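4-oxalmesaconate hydratase (Pseudomonas putida, PDB 5CGZ) catalyses the zinc-dependent hydration of 4-carboxy-2-hydroxymuconate to 4-carboxy-4-hydroxy-2-oxoadipate, the third step of gallate degradation. Local coordinates at residues A12-R17 with E65-A70; K58-R63 with F80-D85; D180-A185 with Y224-Q229; R42-K47 with Y121-A126. All coordinates share one frame; numbering follows the deposited sequence. Where two conformers were deposited one is given.

Interaction 1: A12-R17 with E65-A70. With ZN (zinc ion), chain C.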
# COMPACT_ATOMS: atom_id res chain seq x y z
N ALA A 12 5.69 -17.78 -25.52
CA ALA A 12 4.22 -17.81 -25.62
C ALA A 12 3.52 -16.60 -25.00
O ALA A 12 2.37 -16.28 -25.32
CB ALA A 12 3.68 -19.09 -25.00
N ASP A 13 4.21 -15.91 -24.10
CA ASP A 13 3.58 -14.86 -23.33
C ASP A 13 2.96 -13.74 -24.17
O ASP A 13 1.86 -13.28 -23.86
CB ASP A 13 4.58 -14.27 -22.34
CG ASP A 13 4.74 -15.14 -21.12
OD1 ASP A 13 5.87 -15.56 -20.81
OD2 ASP A 13 3.71 -15.40 -20.45
N PHE A 14 3.63 -13.31 -25.24
CA PHE A 14 3.08 -12.20 -26.00
C PHE A 14 1.78 -12.61 -26.68
O PHE A 14 0.94 -11.76 -26.98
CB PHE A 14 4.09 -11.65 -27.03
CG PHE A 14 4.29 -12.53 -28.25
CD1 PHE A 14 5.25 -13.53 -28.26
CD2 PHE A 14 3.53 -12.32 -29.40
CE1 PHE A 14 5.45 -14.32 -29.40
CE2 PHE A 14 3.72 -13.11 -30.54
CZ PHE A 14 4.68 -14.12 -30.54
N VAL A 15 1.59 -13.91 -26.90
CA VAL A 15 0.36 -14.38 -27.54
C VAL A 15 -0.82 -14.32 -26.57
O VAL A 15 -1.84 -13.72 -26.88
CB VAL A 15 0.52 -15.82 -28.11
CG1 VAL A 15 -0.80 -16.32 -28.69
CG2 VAL A 15 1.61 -15.85 -29.17
N TRP A 16 -0.67 -14.91 -25.38
CA TRP A 16 -1.75 -14.87 -24.39
C TRP A 16 -2.11 -13.45 -23.96
O TRP A 16 -3.29 -13.12 -23.81
CB TRP A 16 -1.39 -15.65 -23.12
CG TRP A 16 -0.86 -17.05 -23.30
CD1 TRP A 16 0.36 -17.51 -22.89
CD2 TRP A 16 -1.54 -18.16 -23.90
NE1 TRP A 16 0.48 -18.85 -23.20
CE2 TRP A 16 -0.66 -19.27 -23.82
CE3 TRP A 16 -2.79 -18.33 -24.49
CZ2 TRP A 16 -1.01 -20.53 -24.32
CZ3 TRP A 16 -3.14 -19.58 -24.98
CH2 TRP A 16 -2.24 -20.66 -24.89
N ARG A 17 -1.09 -12.63 -23.77
CA ARG A 17 -1.24 -11.38 -23.00
C ARG A 17 -1.23 -10.11 -23.84
O ARG A 17 -1.66 -9.07 -23.36
CB ARG A 17 -0.11 -11.28 -21.96
CG ARG A 17 0.04 -12.55 -21.16
CD ARG A 17 1.03 -12.49 -20.01
NE ARG A 17 1.32 -13.88 -19.67
CZ ARG A 17 0.46 -14.68 -19.04
NH1 ARG A 17 -0.71 -14.20 -18.62
NH2 ARG A 17 0.77 -15.94 -18.82
N GLU A 65 8.85 -22.07 -33.66
CA GLU A 65 7.97 -22.17 -34.81
C GLU A 65 6.57 -21.67 -34.47
O GLU A 65 5.92 -21.00 -35.28
CB GLU A 65 7.90 -23.61 -35.33
CG GLU A 65 7.74 -23.71 -36.84
CD GLU A 65 8.92 -23.13 -37.61
OE1 GLU A 65 8.73 -22.71 -38.76
OE2 GLU A 65 10.04 -23.10 -37.05
N GLU A 66 6.10 -21.98 -33.26
CA GLU A 66 4.81 -21.49 -32.80
C GLU A 66 4.78 -19.96 -32.74
O GLU A 66 3.83 -19.34 -33.21
CB GLU A 66 4.47 -22.07 -31.43
CG GLU A 66 4.16 -23.55 -31.46
CD GLU A 66 3.88 -24.10 -30.08
OE1 GLU A 66 4.19 -23.40 -29.08
OE2 GLU A 66 3.36 -25.23 -29.99
N ALA A 67 5.83 -19.38 -32.17
CA ALA A 67 5.90 -17.93 -32.00
C ALA A 67 5.93 -17.23 -33.35
O ALA A 67 5.25 -16.22 -33.55
CB ALA A 67 7.12 -17.55 -31.17
N MET A 68 6.71 -17.77 -34.27
CA MET A 68 6.79 -17.19 -35.61
C MET A 68 5.45 -17.27 -36.33
O MET A 68 5.06 -16.33 -37.01
CB MET A 68 7.87 -17.87 -36.43
CG MET A 68 9.27 -17.39 -36.09
SD MET A 68 10.52 -18.43 -36.87
CE MET A 68 11.99 -17.43 -36.59
N ALA A 69 4.74 -18.39 -36.15
CA ALA A 69 3.42 -18.53 -36.76
C ALA A 69 2.44 -17.53 -36.15
O ALA A 69 1.68 -16.88 -36.87
CB ALA A 69 2.90 -19.96 -36.58
N ALA A 70 2.46 -17.38 -34.83
CA ALA A 70 1.57 -16.44 -34.15
C ALA A 70 1.87 -15.00 -34.56
O ALA A 70 0.96 -14.22 -34.84
CB ALA A 70 1.69 -16.59 -32.63
ZN ZN C . 5.98 -16.74 -19.20
O HOH W 1 3.80 -17.91 -18.91
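Phe14 and Val15, from the first turns of helix 13-27, pack against Ala67 and Ala70 on the inner side of helix 56-74. The two short helical segments run at 44° with axes 10.5 Å apart, and the gap is filled from the first helix by Phe14 and Val15, which meet the small side chains of Ala67 and Ala70. Phe14 does most of this reaching. Its CB starts off to one side of the partner helix, and CG then sits between the backbone N and the carbonyl carbon (chi1 75°), which swings the ring across the gap. At the far end of the ring CE1 touches the methyl of Ala67, with CB 4.0 Å away. CZ, the tip, meets Ala67 O edge-on near the ring plane at 3.7 Å, and it lies more loosely at 4.4 Å from Ala70 CB. Beyond the segments the ring also rests on Val6 of strand 3-8. Val15 fills in beside it: CG2 lies over one face of the Phe14 ring, offset toward the rim, and presses on Ala70 CB at 3.5 Å. Asp13, one residue before Phe14, takes no part in this seam. Its OD1 binds the zinc ion at 2.0 Å, while OD2 takes a nearly straight bond from Arg17 NE at 2.9 Å, in the guanidinium plane, and so fixes the carboxylate. The packing thus adjoins, in sequence, the start of helix 13-27 just after strand 3-8, where His10 and Asp13 form the HxxD zinc-binding element of the MshB deacetylase family on its Rossmann-like fold.

Interaction 2: K58-R63 with F80-D85. With GOL (glycerol), chain J.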
# COMPACT_ATOMS: atom_id res chain seq x y z
N LYS A 58 15.10 -29.38 -28.85
CA LYS A 58 13.86 -29.74 -29.53
C LYS A 58 12.71 -28.87 -29.05
O LYS A 58 11.86 -28.45 -29.85
CB LYS A 58 13.52 -31.21 -29.30
CG LYS A 58 14.43 -32.22 -30.02
CD LYS A 58 13.76 -33.60 -29.99
CE LYS A 58 14.75 -34.75 -30.03
NZ LYS A 58 14.01 -36.03 -29.90
N VAL A 59 12.66 -28.59 -27.75
CA VAL A 59 11.59 -27.74 -27.22
C VAL A 59 11.68 -26.34 -27.82
O VAL A 59 10.68 -25.80 -28.30
CB VAL A 59 11.63 -27.66 -25.68
CG1 VAL A 59 10.54 -26.71 -25.18
CG2 VAL A 59 11.43 -29.04 -25.10
N LYS A 60 12.89 -25.78 -27.82
CA LYS A 60 13.09 -24.45 -28.38
C LYS A 60 12.64 -24.37 -29.84
O LYS A 60 12.03 -23.37 -30.26
CB LYS A 60 14.56 -24.03 -28.27
CG LYS A 60 15.08 -23.81 -26.85
CD LYS A 60 16.52 -23.31 -26.89
CE LYS A 60 17.15 -23.28 -25.51
NZ LYS A 60 18.52 -22.69 -25.58
N ASP A 61 12.93 -25.41 -30.62
CA ASP A 61 12.52 -25.43 -32.02
C ASP A 61 11.01 -25.37 -32.14
O ASP A 61 10.47 -24.60 -32.94
CB ASP A 61 13.04 -26.68 -32.75
CG ASP A 61 14.53 -26.63 -33.01
OD1 ASP A 61 15.12 -25.52 -32.99
OD2 ASP A 61 15.12 -27.71 -33.24
N ALA A 62 10.32 -26.19 -31.35
CA ALA A 62 8.86 -26.20 -31.38
C ALA A 62 8.30 -24.83 -30.95
O ALA A 62 7.42 -24.28 -31.61
CB ALA A 62 8.32 -27.32 -30.50
N ARG A 63 8.83 -24.29 -29.86
CA ARG A 63 8.38 -22.98 -29.37
C ARG A 63 8.64 -21.86 -30.39
O ARG A 63 7.80 -20.99 -30.59
CB ARG A 63 9.07 -22.64 -28.05
CG ARG A 63 8.71 -23.55 -26.89
CD ARG A 63 7.35 -23.21 -26.30
NE ARG A 63 6.25 -23.95 -26.92
CZ ARG A 63 5.76 -25.10 -26.46
NH1 ARG A 63 6.28 -25.67 -25.38
NH2 ARG A 63 4.76 -25.68 -27.09
N PHE A 80 14.42 -13.57 -31.12
CA PHE A 80 14.60 -14.45 -29.97
C PHE A 80 15.99 -14.29 -29.35
O PHE A 80 16.99 -14.63 -29.98
CB PHE A 80 14.38 -15.90 -30.41
CG PHE A 80 13.05 -16.12 -31.08
CD1 PHE A 80 11.91 -16.36 -30.32
CD2 PHE A 80 12.93 -16.05 -32.46
CE1 PHE A 80 10.68 -16.55 -30.92
CE2 PHE A 80 11.70 -16.24 -33.07
CZ PHE A 80 10.57 -16.49 -32.30
N PHE A 81 16.07 -13.76 -28.13
CA PHE A 81 17.37 -13.59 -27.49
C PHE A 81 17.93 -14.93 -27.01
O PHE A 81 19.14 -15.06 -26.82
CB PHE A 81 17.30 -12.63 -26.29
CG PHE A 81 17.34 -11.18 -26.66
CD1 PHE A 81 17.06 -10.76 -27.95
CD2 PHE A 81 17.67 -10.23 -25.70
CE1 PHE A 81 17.09 -9.41 -28.28
CE2 PHE A 81 17.71 -8.88 -26.03
CZ PHE A 81 17.42 -8.47 -27.32
N ASP A 82 17.05 -15.90 -26.77
CA ASP A 82 17.45 -17.22 -26.30
C ASP A 82 18.40 -17.20 -25.09
O ASP A 82 19.49 -17.79 -25.15
CB ASP A 82 18.11 -18.00 -27.45
CG ASP A 82 18.32 -19.48 -27.12
OD1 ASP A 82 17.59 -20.03 -26.28
OD2 ASP A 82 19.24 -20.09 -27.71
N ILE A 83 18.01 -16.55 -24.00
CA ILE A 83 18.89 -16.49 -22.83
C ILE A 83 18.55 -17.53 -21.76
O ILE A 83 19.24 -17.61 -20.74
CB ILE A 83 18.89 -15.09 -22.17
CG1 ILE A 83 17.50 -14.76 -21.59
CG2 ILE A 83 19.36 -14.02 -23.17
CD1 ILE A 83 17.46 -13.40 -20.86
N GLY A 84 17.50 -18.32 -21.98
CA GLY A 84 17.16 -19.40 -21.06
C GLY A 84 16.14 -19.02 -19.99
O GLY A 84 16.18 -17.91 -19.45
N ASP A 85 15.24 -19.95 -19.69
CA ASP A 85 14.22 -19.72 -18.66
C ASP A 85 14.43 -20.65 -17.46
O ASP A 85 15.16 -21.63 -17.55
CB ASP A 85 12.82 -19.94 -19.23
CG ASP A 85 12.55 -21.40 -19.55
OD1 ASP A 85 13.48 -22.09 -20.04
OD2 ASP A 85 11.41 -21.87 -19.31
C1 GOL J . 20.15 -21.24 -22.28
O1 GOL J . 19.46 -22.18 -23.08
C2 GOL J . 21.37 -20.78 -23.06
O2 GOL J . 20.95 -20.39 -24.35
C3 GOL J . 22.03 -19.61 -22.33
O3 GOL J . 23.37 -19.50 -22.76
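Lys60 reaches from helix 56-74 to Asp82 in the loop that follows strand 76-80, and this pair alone carries the contact. The close part is small. Lys60 NZ gives a hydrogen bond to Asp82 OD1 at 2.9 Å, landing on the syn lone pair of that oxygen, and the pair is a salt bridge. A second, weak bond from Lys60 NZ to Asp82 OD2 is 3.4 Å long, which makes the grip lopsided. The two side chains cross at about a right angle, with Lys60 CE also against OD1 at 3.4 Å. The lysine chain is stretched out beyond CG, whereas Asp82 turns its CG opposite to its own backbone N (chi1 -169°), so that the carboxylate comes nearer to the helix than its CB bond would suggest. The bridge spans the helix and the loop at one edge of the Rossmann-like sheet, where helix 56-74 lies on the beta-alpha-beta crossover from strand 31-36 to strand 76-80. With an asparagine at Asp82 the charge that pairs with the Lys60 ammonium would be lost, and the lysine end is likely to be held less firmly to the loop. Around the bridge the contact is loose, with no further touch between the two segments. At roughly a right angle to the carboxylate, on the surface side, the ammonium is met by a glycerol, probably from the crystallisation liquor. Its O1 accepts from Lys60 NZ at 2.7 Å and its O2 donates to Asp82 O at 3.1 Å. Gly84 CA lies 3.7 Å from glycerol C1. Nearer the sheet, Phe80 packs on Arg64, Ala67 and Met68 of the same helix.

Interaction 3: D180-A185 with Y224-Q229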
# COMPACT_ATOMS: atom_id res chain seq x y z
N ASP A 180 -10.55 -12.24 -33.67
CA ASP A 180 -10.33 -13.42 -34.50
C ASP A 180 -8.84 -13.67 -34.73
O ASP A 180 -8.39 -14.82 -34.72
CB ASP A 180 -11.05 -13.29 -35.85
CG ASP A 180 -12.56 -13.40 -35.72
OD1 ASP A 180 -13.05 -13.82 -34.64
OD2 ASP A 180 -13.27 -13.06 -36.69
N LYS A 181 -8.08 -12.60 -34.93
CA LYS A 181 -6.64 -12.72 -35.08
C LYS A 181 -6.00 -13.20 -33.78
O LYS A 181 -5.17 -14.11 -33.81
CB LYS A 181 -6.03 -11.38 -35.52
CG LYS A 181 -6.25 -11.08 -36.99
CD LYS A 181 -5.67 -9.72 -37.37
CE LYS A 181 -5.73 -9.49 -38.88
NZ LYS A 181 -5.18 -8.15 -39.24
N LYS A 182 -6.38 -12.61 -32.64
CA LYS A 182 -5.76 -13.04 -31.39
C LYS A 182 -6.04 -14.52 -31.15
O LYS A 182 -5.16 -15.27 -30.75
CB LYS A 182 -6.23 -12.22 -30.18
CG LYS A 182 -5.66 -12.79 -28.87
CD LYS A 182 -5.90 -11.90 -27.65
CE LYS A 182 -5.06 -12.42 -26.47
NZ LYS A 182 -5.12 -11.53 -25.27
N TYR A 183 -7.27 -14.93 -31.42
CA TYR A 183 -7.64 -16.32 -31.16
C TYR A 183 -6.95 -17.29 -32.13
O TYR A 183 -6.57 -18.40 -31.75
CB TYR A 183 -9.16 -16.50 -31.24
CG TYR A 183 -9.56 -17.89 -30.81
CD1 TYR A 183 -9.40 -18.30 -29.49
CD2 TYR A 183 -10.07 -18.81 -31.72
CE1 TYR A 183 -9.75 -19.58 -29.08
CE2 TYR A 183 -10.42 -20.09 -31.33
CZ TYR A 183 -10.25 -20.47 -30.01
OH TYR A 183 -10.60 -21.73 -29.61
N ALA A 184 -6.79 -16.87 -33.38
CA ALA A 184 -6.04 -17.69 -34.34
C ALA A 184 -4.59 -17.82 -33.90
O ALA A 184 -3.99 -18.89 -34.01
CB ALA A 184 -6.13 -17.10 -35.74
N ALA A 185 -4.02 -16.74 -33.38
CA ALA A 185 -2.65 -16.81 -32.86
C ALA A 185 -2.61 -17.74 -31.64
O ALA A 185 -1.68 -18.54 -31.48
CB ALA A 185 -2.14 -15.42 -32.48
N TYR A 224 -14.47 -7.83 -26.36
CA TYR A 224 -13.17 -8.37 -25.97
C TYR A 224 -12.23 -7.22 -25.63
O TYR A 224 -12.14 -6.25 -26.39
CB TYR A 224 -12.56 -9.21 -27.10
CG TYR A 224 -13.41 -10.39 -27.53
CD1 TYR A 224 -13.30 -11.62 -26.88
CD2 TYR A 224 -14.29 -10.29 -28.59
CE1 TYR A 224 -14.07 -12.71 -27.27
CE2 TYR A 224 -15.07 -11.37 -29.00
CZ TYR A 224 -14.95 -12.58 -28.33
OH TYR A 224 -15.70 -13.65 -28.72
N ALA A 225 -11.53 -7.31 -24.50
CA ALA A 225 -10.58 -6.26 -24.13
C ALA A 225 -9.33 -6.85 -23.49
O ALA A 225 -9.37 -7.96 -22.96
CB ALA A 225 -11.25 -5.24 -23.18
N GLU A 226 -8.23 -6.11 -23.56
CA GLU A 226 -7.03 -6.44 -22.79
C GLU A 226 -6.81 -5.35 -21.73
O GLU A 226 -6.98 -4.16 -22.01
CB GLU A 226 -5.80 -6.57 -23.71
CG GLU A 226 -5.80 -7.88 -24.50
CD GLU A 226 -4.68 -7.99 -25.54
OE1 GLU A 226 -3.94 -7.00 -25.77
OE2 GLU A 226 -4.55 -9.08 -26.14
N GLY A 227 -6.48 -5.77 -20.52
CA GLY A 227 -6.21 -4.83 -19.44
C GLY A 227 -4.71 -4.58 -19.34
O GLY A 227 -3.91 -5.50 -19.50
N LEU A 228 -4.35 -3.32 -19.10
CA LEU A 228 -2.95 -2.91 -18.98
C LEU A 228 -2.74 -2.07 -17.72
O LEU A 228 -3.62 -1.29 -17.34
CB LEU A 228 -2.50 -2.08 -20.19
CG LEU A 228 -2.36 -2.65 -21.61
CD1 LEU A 228 -1.38 -3.81 -21.64
CD2 LEU A 228 -3.69 -3.05 -22.20
N GLN A 229 -1.58 -2.21 -17.08
CA GLN A 229 -1.21 -1.29 -16.01
C GLN A 229 -0.05 -0.41 -16.45
O GLN A 229 1.03 -0.90 -16.76
CB GLN A 229 -0.85 -2.03 -14.72
CG GLN A 229 -0.52 -1.06 -13.58
CD GLN A 229 -0.71 -1.66 -12.18
OE1 GLN A 229 -0.53 -2.85 -11.97
NE2 GLN A 229 -1.07 -0.80 -11.22
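Lys182 NZ and Glu226 OE2 meet at 2.7 Å in a buried salt bridge between helix 179-186 and strand 225-230. The two side chains approach from opposite directions, both extended beyond CG. The ammonium comes to OE2 on its anti side, 22° out of the carboxylate plane, and Lys182 CE follows at 3.4 Å from the same oxygen. Lys182 starts with CG opposite the backbone N (chi1 175°), and its straight chain spends its full length in crossing to the strand. The same charged groups also bond the backbone of helix 13-27. Lys182 NZ donates to Trp16 O, while Glu226 receives Gly20 N at OE2 and Ala21 N at OE1. Trp16 O and Gly20 N are the acceptor and donor of one i-to-i+4 step, so the ion pair probably wedges into that helical turn and satisfies polar groups buried there. A methionine in place of Lys182 would probably leave the Glu226 carboxylate without its countercharge in a buried place, and Trp16 O without this donor. Further out, Tyr224 stacks on the ring of Trp179, and Glu226 is held by backbone hydrogen bonding to Leu173 in the adjacent antiparallel strand. Helix 179-186 rests on helix 56-74 through Ala184 and Ala185 and on helix 193-212 through Tyr183, while strand 225-230 runs between strands 154-157 and 171-174, so the bridge passes from helix 179-186 past helix 13-27 to the sheet.

Interaction 4: R42-K47 with Y121-A126. With ZN (zinc ion), chain C.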
# COMPACT_ATOMS: atom_id res chain seq x y z
N ARG A 42 12.06 -24.67 -20.44
CA ARG A 42 12.12 -25.52 -19.25
C ARG A 42 10.85 -25.46 -18.38
O ARG A 42 10.44 -26.48 -17.81
CB ARG A 42 13.34 -25.15 -18.41
CG ARG A 42 14.66 -25.48 -19.12
CD ARG A 42 15.75 -24.46 -18.81
NE ARG A 42 16.07 -24.40 -17.39
CZ ARG A 42 16.94 -25.20 -16.78
NH1 ARG A 42 17.57 -26.14 -17.48
NH2 ARG A 42 17.18 -25.07 -15.48
N GLY A 43 10.23 -24.29 -18.27
CA GLY A 43 9.11 -24.15 -17.35
C GLY A 43 7.73 -23.91 -17.94
O GLY A 43 6.74 -23.88 -17.22
N GLU A 44 7.65 -23.72 -19.26
CA GLU A 44 6.36 -23.50 -19.91
C GLU A 44 6.17 -24.47 -21.09
O GLU A 44 5.56 -24.13 -22.10
CB GLU A 44 6.23 -22.04 -20.39
CG GLU A 44 6.33 -20.97 -19.28
CD GLU A 44 5.96 -19.55 -19.74
OE1 GLU A 44 5.86 -19.32 -20.97
OE2 GLU A 44 5.75 -18.66 -18.89
N SER A 45 6.70 -25.68 -20.94
CA SER A 45 6.64 -26.67 -22.03
C SER A 45 6.38 -28.09 -21.54
O SER A 45 6.97 -29.04 -22.06
CB SER A 45 7.96 -26.63 -22.81
OG SER A 45 8.16 -25.35 -23.40
N ALA A 46 5.50 -28.23 -20.56
CA ALA A 46 5.25 -29.52 -19.91
C ALA A 46 4.81 -30.62 -20.89
O ALA A 46 5.30 -31.75 -20.81
CB ALA A 46 4.20 -29.35 -18.81
N LYS A 47 3.90 -30.29 -21.80
CA LYS A 47 3.42 -31.27 -22.78
C LYS A 47 4.57 -31.89 -23.55
O LYS A 47 4.62 -33.11 -23.72
CB LYS A 47 2.44 -30.62 -23.75
CG LYS A 47 1.05 -30.40 -23.18
CD LYS A 47 0.28 -31.70 -23.05
CE LYS A 47 -1.23 -31.46 -23.10
NZ LYS A 47 -1.71 -30.61 -21.97
N TYR A 121 9.34 -16.07 -11.48
CA TYR A 121 10.38 -15.06 -11.28
C TYR A 121 10.89 -14.48 -12.60
O TYR A 121 11.37 -13.34 -12.64
CB TYR A 121 11.55 -15.66 -10.48
CG TYR A 121 11.38 -15.46 -8.98
CD1 TYR A 121 10.30 -16.00 -8.31
CD2 TYR A 121 12.30 -14.71 -8.26
CE1 TYR A 121 10.13 -15.80 -6.94
CE2 TYR A 121 12.15 -14.51 -6.89
CZ TYR A 121 11.06 -15.05 -6.25
OH TYR A 121 10.90 -14.84 -4.90
N ASP A 122 10.78 -15.23 -13.69
CA ASP A 122 11.25 -14.74 -14.98
C ASP A 122 10.45 -13.52 -15.47
O ASP A 122 10.96 -12.66 -16.19
CB ASP A 122 11.18 -15.83 -16.05
CG ASP A 122 12.11 -17.01 -15.78
OD1 ASP A 122 12.90 -16.97 -14.80
OD2 ASP A 122 12.06 -17.97 -16.56
N HIS A 123 9.18 -13.45 -15.08
CA HIS A 123 8.31 -12.42 -15.64
C HIS A 123 8.71 -11.01 -15.23
O HIS A 123 8.92 -10.16 -16.10
CB HIS A 123 6.85 -12.71 -15.27
CG HIS A 123 6.27 -13.86 -16.04
ND1 HIS A 123 5.07 -14.45 -15.71
CD2 HIS A 123 6.72 -14.52 -17.13
CE1 HIS A 123 4.81 -15.43 -16.56
NE2 HIS A 123 5.80 -15.49 -17.44
N PRO A 124 8.85 -10.74 -13.91
CA PRO A 124 9.31 -9.40 -13.53
C PRO A 124 10.71 -9.07 -14.06
O PRO A 124 10.99 -7.91 -14.37
CB PRO A 124 9.31 -9.44 -11.99
CG PRO A 124 8.33 -10.53 -11.64
CD PRO A 124 8.50 -11.56 -12.73
N LEU A 125 11.58 -10.07 -14.17
CA LEU A 125 12.91 -9.80 -14.71
C LEU A 125 12.79 -9.22 -16.13
O LEU A 125 13.47 -8.26 -16.47
CB LEU A 125 13.77 -11.06 -14.73
CG LEU A 125 15.12 -10.91 -15.43
CD1 LEU A 125 15.95 -9.77 -14.81
CD2 LEU A 125 15.89 -12.22 -15.38
N ALA A 126 11.91 -9.80 -16.93
CA ALA A 126 11.67 -9.31 -18.29
C ALA A 126 11.24 -7.84 -18.27
O ALA A 126 11.72 -7.04 -19.08
CB ALA A 126 10.61 -10.16 -18.99
ZN ZN C . 5.98 -16.74 -19.20
O HOH W 1 3.80 -17.91 -18.91
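Glu44 and His123 face each other from unlike backbones: Glu44 lies in an irregular loop that enters helix 46-50 at Ala46, and His123 in the early part of helix 122-138. Ser45 takes the N-cap position of the first helix without a capping bond from its side chain. The backbones stay well apart, and the side chains close the distance from opposite directions to a shared zinc ion. Glu44, modelled in two conformers of which one is described, has CG opposite its carbonyl carbon (chi1 -60°) and a chain extended beyond it. It binds the metal through OE2 at 2.0 Å, while OE1 stands off at 3.1 Å from the zinc, so the carboxylate is held by one oxygen. His123 contributes NE2, 2.2 Å from the zinc. OE2 of Glu44 and NE2 of His123 are 3.5 Å apart, not hydrogen-bonded, with the carboxylate and ring planes turned 73° from each other. On the far side of the imidazole, His123 ND1 hydrogen-bonds Asp117 OD2, which fixes the rotation of the ring. A water lies at the ring edge, in its plane, and binds the zinc at a long 2.5 Å. His10 and Asp13 complete the coordination, and a neighbouring subunit packs on Arg42, Ala46 and Tyr121. With His10, Asp13 and His123 as the ligands expected for the MshB deacetylase family and Glu44 as a fourth protein ligand, this is the zinc site of the hydratase.

Overall arrangement
Interactions 1 and 4 meet at the zinc ion: Asp13 OD1 lies 3.4 Å from His123 NE2 and 3.6 Å from Glu44 OE2, and one zinc-bound water is shared. Interaction 2 flanks this site, its centre about 11 Å from that of interaction 4; the loop carrying Glu44 is bonded to helix 56-74, where Arg63 NH1 probably hydrogen-bonds Ser45 OG at 2.8 Å, and to the loop after strand 76-80, where Asp85 OD2 takes Gly43 N at 2.9 Å. Helix 56-74 serves both interactions 1 and 2, and Phe80 CE1 touches Ala67 CB at 3.7 Å. Interaction 3 stands farther off, about 21 Å from interaction 4 between centres, but touches interaction 1, with Val15 CG1 3.7 Å from Ala185 O.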